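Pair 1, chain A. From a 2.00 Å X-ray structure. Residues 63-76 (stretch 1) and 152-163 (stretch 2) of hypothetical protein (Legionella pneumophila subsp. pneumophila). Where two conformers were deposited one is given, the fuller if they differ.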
# COMPACT_ATOMS: atom_id res chain seq x y z
N ILE A 63 7.31 -22.31 15.41
CA ILE A 63 5.89 -22.59 15.58
C ILE A 63 5.11 -22.11 14.38
O ILE A 63 5.18 -20.94 14.02
CB ILE A 63 5.34 -21.95 16.90
CG1 ILE A 63 5.96 -22.66 18.14
CG2 ILE A 63 3.77 -21.97 16.93
CD1 ILE A 63 5.94 -21.85 19.42
N ILE A 64 4.33 -23.04 13.77
CA ILE A 64 3.37 -22.75 12.72
C ILE A 64 2.01 -22.92 13.41
O ILE A 64 1.67 -24.04 13.78
CB ILE A 64 3.56 -23.63 11.45
CG1 ILE A 64 4.94 -23.39 10.80
CG2 ILE A 64 2.39 -23.40 10.46
CD1 ILE A 64 5.25 -24.32 9.63
N SER A 65 1.28 -21.81 13.64
CA SER A 65 0.01 -21.86 14.36
C SER A 65 -1.16 -21.70 13.40
O SER A 65 -1.19 -20.79 12.58
CB SER A 65 -0.03 -20.77 15.44
OG SER A 65 0.08 -19.48 14.86
N THR A 66 -2.09 -22.66 13.45
CA THR A 66 -3.25 -22.67 12.61
C THR A 66 -4.48 -22.79 13.49
O THR A 66 -4.41 -23.37 14.57
CB THR A 66 -3.16 -23.79 11.53
OG1 THR A 66 -3.29 -25.05 12.16
CG2 THR A 66 -1.86 -23.72 10.69
N LEU A 67 -5.62 -22.28 13.02
CA LEU A 67 -6.89 -22.31 13.75
C LEU A 67 -7.93 -23.17 13.02
O LEU A 67 -9.01 -23.48 13.59
CB LEU A 67 -7.43 -20.87 13.92
CG LEU A 67 -6.52 -19.91 14.71
CD1 LEU A 67 -7.07 -18.50 14.69
CD2 LEU A 67 -6.27 -20.43 16.16
N ALA A 68 -7.63 -23.57 11.78
CA ALA A 68 -8.55 -24.46 11.06
C ALA A 68 -7.77 -25.46 10.25
O ALA A 68 -6.60 -25.21 9.94
CB ALA A 68 -9.47 -23.65 10.17
N PRO A 69 -8.37 -26.60 9.86
CA PRO A 69 -7.62 -27.55 9.04
C PRO A 69 -7.33 -26.98 7.64
O PRO A 69 -8.00 -26.03 7.17
CB PRO A 69 -8.55 -28.76 8.97
CG PRO A 69 -9.92 -28.23 9.18
CD PRO A 69 -9.75 -27.07 10.12
N GLY A 70 -6.33 -27.56 6.99
CA GLY A 70 -6.01 -27.20 5.62
C GLY A 70 -5.37 -25.86 5.40
O GLY A 70 -5.56 -25.26 4.33
N ALA A 71 -4.53 -25.40 6.35
CA ALA A 71 -3.80 -24.16 6.17
C ALA A 71 -2.75 -24.34 5.08
O ALA A 71 -2.26 -25.46 4.87
CB ALA A 71 -3.15 -23.72 7.47
N VAL A 72 -2.41 -23.24 4.39
CA VAL A 72 -1.41 -23.29 3.33
C VAL A 72 -0.12 -22.61 3.84
O VAL A 72 -0.18 -21.53 4.41
CB VAL A 72 -1.95 -22.64 2.04
CG1 VAL A 72 -0.90 -22.65 0.93
CG2 VAL A 72 -3.24 -23.36 1.56
N VAL A 73 1.02 -23.30 3.72
CA VAL A 73 2.31 -22.85 4.24
C VAL A 73 3.33 -22.70 3.09
O VAL A 73 3.44 -23.59 2.24
CB VAL A 73 2.83 -23.80 5.34
CG1 VAL A 73 4.19 -23.35 5.91
CG2 VAL A 73 1.81 -23.93 6.48
N ARG A 74 4.05 -21.56 3.08
CA ARG A 74 5.08 -21.27 2.08
C ARG A 74 6.38 -20.87 2.78
O ARG A 74 6.39 -20.00 3.63
CB ARG A 74 4.61 -20.18 1.11
CG ARG A 74 5.61 -19.89 -0.03
CD ARG A 74 5.08 -18.96 -1.10
NE ARG A 74 4.68 -17.65 -0.59
CZ ARG A 74 3.42 -17.24 -0.45
NH1 ARG A 74 2.41 -18.05 -0.74
NH2 ARG A 74 3.16 -16.02 -0.00
N ILE A 75 7.49 -21.52 2.39
CA ILE A 75 8.82 -21.23 2.93
C ILE A 75 9.74 -20.88 1.76
O ILE A 75 9.95 -21.74 0.89
CB ILE A 75 9.33 -22.44 3.75
CG1 ILE A 75 8.34 -22.84 4.86
CG2 ILE A 75 10.78 -22.22 4.27
CD1 ILE A 75 8.08 -24.38 4.88
N THR A 76 10.25 -19.64 1.70
CA THR A 76 11.15 -19.19 0.63
C THR A 76 12.43 -18.64 1.24
O THR A 76 12.37 -17.94 2.26
CB THR A 76 10.47 -18.14 -0.30
OG1 THR A 76 10.22 -16.95 0.43
CG2 THR A 76 9.16 -18.64 -0.91
N MSE A 152 11.41 -16.58 4.60
CA MSE A 152 10.10 -15.98 4.78
C MSE A 152 9.11 -17.11 4.92
O MSE A 152 9.04 -17.98 4.05
CB MSE A 152 9.71 -15.04 3.62
CG MSE A 152 8.33 -14.38 3.81
SE MSE A 152 8.27 -13.10 5.28
CE MSE A 152 9.20 -11.62 4.41
N ILE A 153 8.40 -17.15 6.05
CA ILE A 153 7.36 -18.14 6.29
C ILE A 153 6.05 -17.43 6.10
O ILE A 153 5.82 -16.41 6.75
CB ILE A 153 7.44 -18.83 7.69
CG1 ILE A 153 8.84 -19.35 8.03
CG2 ILE A 153 6.35 -19.94 7.82
CD1 ILE A 153 9.43 -20.38 7.16
N SER A 154 5.20 -17.97 5.26
CA SER A 154 3.88 -17.42 5.04
C SER A 154 2.83 -18.50 5.37
O SER A 154 2.93 -19.63 4.90
CB SER A 154 3.73 -16.94 3.60
OG SER A 154 2.44 -16.41 3.40
N VAL A 155 1.90 -18.16 6.25
CA VAL A 155 0.85 -19.08 6.67
C VAL A 155 -0.48 -18.48 6.30
O VAL A 155 -0.84 -17.45 6.85
CB VAL A 155 0.92 -19.44 8.19
CG1 VAL A 155 -0.22 -20.39 8.59
CG2 VAL A 155 2.29 -20.03 8.58
N LEU A 156 -1.21 -19.14 5.40
CA LEU A 156 -2.57 -18.77 5.05
C LEU A 156 -3.49 -19.76 5.77
O LEU A 156 -3.53 -20.95 5.44
CB LEU A 156 -2.81 -18.74 3.54
CG LEU A 156 -4.28 -18.54 3.11
CD1 LEU A 156 -4.78 -17.14 3.46
CD2 LEU A 156 -4.47 -18.87 1.63
N ASP A 157 -4.22 -19.26 6.77
CA ASP A 157 -5.15 -20.07 7.55
C ASP A 157 -6.49 -19.98 6.80
O ASP A 157 -7.45 -19.35 7.24
CB ASP A 157 -5.19 -19.54 9.00
CG ASP A 157 -5.63 -20.55 10.06
OD1 ASP A 157 -5.94 -21.72 9.69
OD2 ASP A 157 -5.64 -20.18 11.25
N LYS A 158 -6.47 -20.55 5.60
CA LYS A 158 -7.48 -20.52 4.57
C LYS A 158 -8.90 -20.77 5.09
O LYS A 158 -9.84 -20.12 4.63
CB LYS A 158 -7.12 -21.60 3.49
CG LYS A 158 -7.92 -21.48 2.20
CD LYS A 158 -7.47 -22.44 1.11
CE LYS A 158 -8.24 -22.18 -0.15
NZ LYS A 158 -7.69 -22.89 -1.32
N PHE A 159 -9.07 -21.71 6.04
CA PHE A 159 -10.43 -22.03 6.43
C PHE A 159 -10.78 -21.50 7.84
O PHE A 159 -11.83 -21.85 8.38
CB PHE A 159 -10.66 -23.55 6.30
CG PHE A 159 -10.53 -23.98 4.86
CD1 PHE A 159 -11.55 -23.69 3.93
CD2 PHE A 159 -9.43 -24.70 4.42
CE1 PHE A 159 -11.44 -24.09 2.61
CE2 PHE A 159 -9.32 -25.10 3.09
CZ PHE A 159 -10.32 -24.79 2.19
N SER A 160 -9.94 -20.60 8.37
CA SER A 160 -10.21 -19.91 9.63
C SER A 160 -11.19 -18.76 9.44
O SER A 160 -11.17 -18.11 8.39
CB SER A 160 -8.91 -19.36 10.22
OG SER A 160 -9.20 -18.68 11.42
N ILE A 161 -12.04 -18.51 10.44
CA ILE A 161 -13.00 -17.39 10.37
C ILE A 161 -12.37 -16.19 11.16
O ILE A 161 -13.00 -15.15 11.28
CB ILE A 161 -14.42 -17.78 10.87
CG1 ILE A 161 -14.40 -18.20 12.37
CG2 ILE A 161 -15.02 -18.90 9.98
CD1 ILE A 161 -15.79 -18.23 13.12
N THR A 162 -11.13 -16.35 11.65
CA THR A 162 -10.40 -15.30 12.39
C THR A 162 -9.56 -14.50 11.40
O THR A 162 -8.72 -15.06 10.69
CB THR A 162 -9.54 -15.85 13.54
OG1 THR A 162 -10.38 -16.48 14.49
CG2 THR A 162 -8.74 -14.74 14.26
N TYR A 163 -9.82 -13.18 11.34
CA TYR A 163 -9.07 -12.33 10.44
C TYR A 163 -8.63 -11.05 11.12
O TYR A 163 -9.19 -10.65 12.15
CB TYR A 163 -9.89 -11.99 9.18
CG TYR A 163 -11.20 -11.29 9.46
CD1 TYR A 163 -11.26 -9.90 9.55
CD2 TYR A 163 -12.39 -12.01 9.59
CE1 TYR A 163 -12.47 -9.24 9.76
CE2 TYR A 163 -13.60 -11.36 9.82
CZ TYR A 163 -13.64 -9.98 9.89
OH TYR A 163 -14.82 -9.32 10.09
O HOH W 1 -3.30 -19.29 12.17
O HOH W 2 -6.92 -23.16 7.52
O HOH W 3 0.88 -19.26 2.32
O HOH W 4 7.09 -17.53 1.88

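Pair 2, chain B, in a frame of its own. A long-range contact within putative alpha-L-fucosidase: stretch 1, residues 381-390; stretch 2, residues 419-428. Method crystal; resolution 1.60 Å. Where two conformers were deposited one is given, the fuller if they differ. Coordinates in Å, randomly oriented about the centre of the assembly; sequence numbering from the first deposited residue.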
# COMPACT_ATOMS: atom_id res chain seq x y z
N GLU B 381 -10.64 -31.97 33.44
CA GLU B 381 -11.33 -33.11 32.89
C GLU B 381 -10.99 -34.29 33.78
O GLU B 381 -9.96 -34.96 33.63
CB GLU B 381 -10.96 -33.27 31.40
CG GLU B 381 -11.73 -32.22 30.61
CD GLU B 381 -11.25 -31.96 29.20
OE1 GLU B 381 -10.30 -32.63 28.74
OE2 GLU B 381 -11.86 -31.06 28.58
N ARG B 382 -11.89 -34.56 34.73
CA ARG B 382 -11.66 -35.62 35.70
C ARG B 382 -12.25 -36.95 35.30
O ARG B 382 -11.71 -37.99 35.62
CB ARG B 382 -12.24 -35.21 37.06
CG ARG B 382 -11.70 -33.89 37.50
CD ARG B 382 -12.19 -33.44 38.84
NE ARG B 382 -11.39 -32.30 39.32
CZ ARG B 382 -11.20 -32.01 40.60
NH1 ARG B 382 -11.74 -32.73 41.56
NH2 ARG B 382 -10.44 -30.98 40.94
N ILE B 383 -13.39 -36.91 34.61
CA ILE B 383 -14.09 -38.10 34.18
C ILE B 383 -13.32 -38.76 33.04
O ILE B 383 -12.92 -38.08 32.09
CB ILE B 383 -15.54 -37.74 33.72
CG1 ILE B 383 -16.39 -37.28 34.92
CG2 ILE B 383 -16.24 -38.96 33.03
CD1 ILE B 383 -17.79 -36.78 34.50
N ARG B 384 -13.05 -40.06 33.18
CA ARG B 384 -12.36 -40.84 32.15
C ARG B 384 -13.21 -41.92 31.54
O ARG B 384 -12.95 -42.31 30.42
CB ARG B 384 -11.07 -41.43 32.72
CG ARG B 384 -9.97 -40.39 32.94
CD ARG B 384 -9.54 -39.77 31.65
NE ARG B 384 -8.46 -38.81 31.84
CZ ARG B 384 -7.18 -39.13 31.94
NH1 ARG B 384 -6.79 -40.41 31.95
NH2 ARG B 384 -6.28 -38.16 32.11
N GLN B 385 -14.16 -42.46 32.30
CA GLN B 385 -15.08 -43.49 31.78
C GLN B 385 -16.40 -43.30 32.51
O GLN B 385 -16.41 -43.13 33.72
CB GLN B 385 -14.58 -44.91 32.07
CG GLN B 385 -13.27 -45.37 31.37
CD GLN B 385 -13.43 -45.71 29.90
OE1 GLN B 385 -14.53 -46.00 29.43
NE2 GLN B 385 -12.32 -45.73 29.17
N TYR B 386 -17.51 -43.31 31.77
CA TYR B 386 -18.83 -43.20 32.40
C TYR B 386 -19.88 -44.01 31.68
O TYR B 386 -19.73 -44.40 30.52
CB TYR B 386 -19.31 -41.74 32.47
CG TYR B 386 -19.66 -41.19 31.11
CD1 TYR B 386 -20.94 -41.38 30.57
CD2 TYR B 386 -18.73 -40.48 30.34
CE1 TYR B 386 -21.26 -40.91 29.31
CE2 TYR B 386 -19.05 -40.01 29.11
CZ TYR B 386 -20.30 -40.21 28.59
OH TYR B 386 -20.63 -39.73 27.34
N GLN B 387 -20.96 -44.31 32.39
CA GLN B 387 -22.09 -45.01 31.80
C GLN B 387 -23.37 -44.32 32.25
O GLN B 387 -23.41 -43.75 33.32
CB GLN B 387 -22.17 -46.46 32.25
CG GLN B 387 -20.93 -47.30 32.02
CD GLN B 387 -19.89 -47.10 33.11
OE1 GLN B 387 -20.19 -47.27 34.30
NE2 GLN B 387 -18.66 -46.76 32.71
N ILE B 388 -24.39 -44.34 31.39
CA ILE B 388 -25.69 -43.83 31.79
C ILE B 388 -26.67 -44.99 31.69
O ILE B 388 -26.69 -45.72 30.69
CB ILE B 388 -26.16 -42.66 30.95
CG1 ILE B 388 -25.17 -41.48 31.09
CG2 ILE B 388 -27.61 -42.24 31.35
CD1 ILE B 388 -25.50 -40.34 30.26
N GLU B 389 -27.42 -45.19 32.77
CA GLU B 389 -28.43 -46.24 32.86
C GLU B 389 -29.79 -45.60 33.03
O GLU B 389 -29.88 -44.51 33.58
CB GLU B 389 -28.17 -47.14 34.06
CG GLU B 389 -26.96 -47.98 33.95
CD GLU B 389 -26.70 -48.70 35.24
OE1 GLU B 389 -26.18 -48.03 36.17
OE2 GLU B 389 -27.01 -49.90 35.34
N ALA B 390 -30.82 -46.28 32.54
CA ALA B 390 -32.20 -45.86 32.69
C ALA B 390 -32.94 -46.95 33.44
O ALA B 390 -32.71 -48.14 33.21
CB ALA B 390 -32.85 -45.64 31.32
N THR B 419 -38.16 -44.25 34.79
CA THR B 419 -38.52 -43.53 36.01
C THR B 419 -37.29 -42.79 36.59
O THR B 419 -37.43 -41.95 37.46
CB THR B 419 -39.12 -44.45 37.05
OG1 THR B 419 -38.23 -45.53 37.32
CG2 THR B 419 -40.46 -45.01 36.54
N ALA B 420 -36.10 -43.10 36.08
CA ALA B 420 -34.91 -42.49 36.60
C ALA B 420 -33.76 -42.77 35.66
O ALA B 420 -33.82 -43.70 34.87
CB ALA B 420 -34.62 -43.04 38.00
N LEU B 421 -32.75 -41.91 35.70
CA LEU B 421 -31.49 -42.12 34.98
C LEU B 421 -30.38 -42.15 36.00
O LEU B 421 -30.49 -41.53 37.06
CB LEU B 421 -31.19 -41.01 33.98
CG LEU B 421 -32.05 -40.90 32.74
CD1 LEU B 421 -31.41 -39.88 31.84
CD2 LEU B 421 -32.20 -42.22 32.02
N ARG B 422 -29.30 -42.83 35.68
CA ARG B 422 -28.18 -42.86 36.61
C ARG B 422 -26.88 -42.75 35.86
O ARG B 422 -26.63 -43.51 34.92
CB ARG B 422 -28.18 -44.13 37.45
CG ARG B 422 -27.09 -44.15 38.53
CD ARG B 422 -27.32 -45.27 39.50
NE ARG B 422 -27.30 -46.57 38.84
CZ ARG B 422 -27.70 -47.71 39.41
NH1 ARG B 422 -28.19 -47.73 40.65
NH2 ARG B 422 -27.65 -48.86 38.74
N LEU B 423 -26.06 -41.82 36.30
CA LEU B 423 -24.72 -41.60 35.74
C LEU B 423 -23.71 -42.20 36.70
O LEU B 423 -23.70 -41.87 37.88
CB LEU B 423 -24.47 -40.11 35.62
CG LEU B 423 -23.04 -39.67 35.24
CD1 LEU B 423 -22.68 -40.12 33.84
CD2 LEU B 423 -22.97 -38.18 35.39
N THR B 424 -22.89 -43.12 36.20
CA THR B 424 -21.82 -43.72 36.99
C THR B 424 -20.50 -43.39 36.30
O THR B 424 -20.34 -43.66 35.11
CB THR B 424 -21.94 -45.23 37.05
OG1 THR B 424 -23.23 -45.57 37.60
CG2 THR B 424 -20.85 -45.82 37.90
N VAL B 425 -19.59 -42.78 37.04
CA VAL B 425 -18.24 -42.48 36.55
C VAL B 425 -17.37 -43.63 37.09
O VAL B 425 -17.07 -43.68 38.29
CB VAL B 425 -17.74 -41.12 37.06
CG1 VAL B 425 -16.28 -40.83 36.59
CG2 VAL B 425 -18.67 -39.99 36.61
N SER B 426 -17.06 -44.60 36.24
CA SER B 426 -16.27 -45.77 36.64
C SER B 426 -14.76 -45.55 36.71
O SER B 426 -14.05 -46.30 37.40
CB SER B 426 -16.57 -46.94 35.72
OG SER B 426 -16.39 -46.56 34.38
N GLU B 427 -14.27 -44.54 35.98
CA GLU B 427 -12.86 -44.19 36.00
C GLU B 427 -12.76 -42.69 36.05
O GLU B 427 -13.44 -41.99 35.30
CB GLU B 427 -12.14 -44.74 34.75
CG GLU B 427 -10.61 -44.66 34.85
CD GLU B 427 -9.88 -44.85 33.50
OE1 GLU B 427 -10.47 -45.46 32.56
OE2 GLU B 427 -8.72 -44.37 33.38
N SER B 428 -11.92 -42.17 36.93
CA SER B 428 -11.69 -40.73 37.04
C SER B 428 -10.33 -40.48 37.68
O SER B 428 -9.84 -41.31 38.47
CB SER B 428 -12.83 -40.05 37.84
OG SER B 428 -12.94 -40.63 39.13
O HOH W 5 -8.35 -43.00 30.96
O HOH W 6 -10.06 -45.75 30.10
O HOH W 7 -24.98 -45.89 35.57

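Pairs 1 and 2 share an antiparallel two-strand ladder: after superposition of 14 central residues the backbones agree to an RMSD of 0.9 Å. Strands 72-76 and 152-156 of pair 1 run at 169° to each other, and strands 383-390 and 420-428 of pair 2 at 162°. Two hydrogen-bonded pairs coincide. A:Val72 N to A:Leu156 O (2.8 Å) and A:Leu156 N to A:Val72 O (2.8 Å) match B:Gln387 N to B:Thr424 O (2.9 Å) and B:Thr424 N to B:Gln387 O (3.0 Å). Two residues along, A:Arg74 and A:Ser154 exchange two bonds of 2.9 Å, N of each to O of the other, where B:Glu389 and B:Arg422 exchange two of 2.8 Å between the same atoms.

The buried face carries A:Val73, A:Ile153 and A:Val155 in pair 1, matched by B:Ile388, B:Leu421 and B:Leu423. Branched side chains fill the space in both, but the approaches differ. A:Val73 CG2 lies 4.5 Å from A:Val155 CG2, whereas the longer B:Leu423 brings its CD1 to 4.0 Å from B:Ile388 CG1. At the next position A:Val73 CG1 is 4.5 Å from A:Ile153 CG2, and B:Ile388 CG2 is likewise 4.5 Å from B:Leu421 CD1. A:Val155 also packs CG2 at 3.9 Å against A:Ile64 CG2, from an earlier strand segment; its counterpart B:Leu423 reaches B:Tyr386, with CD1 of each residue 3.9 Å apart.

A:Ala71 and B:Tyr386 coincide within 0.4 Å at CA, yet one ends at a methyl and the other carries a buried ring. Opposite them, A:Asp157 matches B:Val425 and the chemistry changes. The buried carboxylate of A:Asp157 accepts from the loop backbone, A:Leu67 N to OD2 (2.7 Å) and A:Ala68 N to OD1 (3.3 Å), and water 1 links its OD2 to A:Ser65 O. B:Val425 instead packs CG2 at 3.9 Å against CG1 of B:Ile383, the residue matched to A:Ala68. A:Ala68 turns toward the other stretch, its CB 4.1 Å from A:Phe159 CB.

On the other face, A:Val72 CB and A:Leu156 CB lie 4.3 Å apart. Their counterparts are polar: B:Gln387 OE1 approaches B:Thr424 CB at 3.8 Å, while its NE2 donates to B:Ser426 OG (2.8 Å). A:Arg74 lays its guanidinium over A:Ser154 CB; B:Glu389 and B:Arg422 place the charges on both strands, and OE1 of the glutamate forms a salt bridge with NH2 of the arginine (3.1 Å), also accepting from its NE (3.2 Å).

Beyond the shared pairs the traces stay close but the structure differs: stretch 2 of pair 1 makes a type I turn from A:Asp157 to A:Ser160, and at A:Gly70 an ideal CB would stand 3.4 Å from A:Phe159 CD2. Pair 2 remains a strand here but bulges between B:Ile383 and B:Gln385, so that B:Glu427 O accepts from both B:Arg384 N (2.9 Å) and B:Gln385 N (3.1 Å).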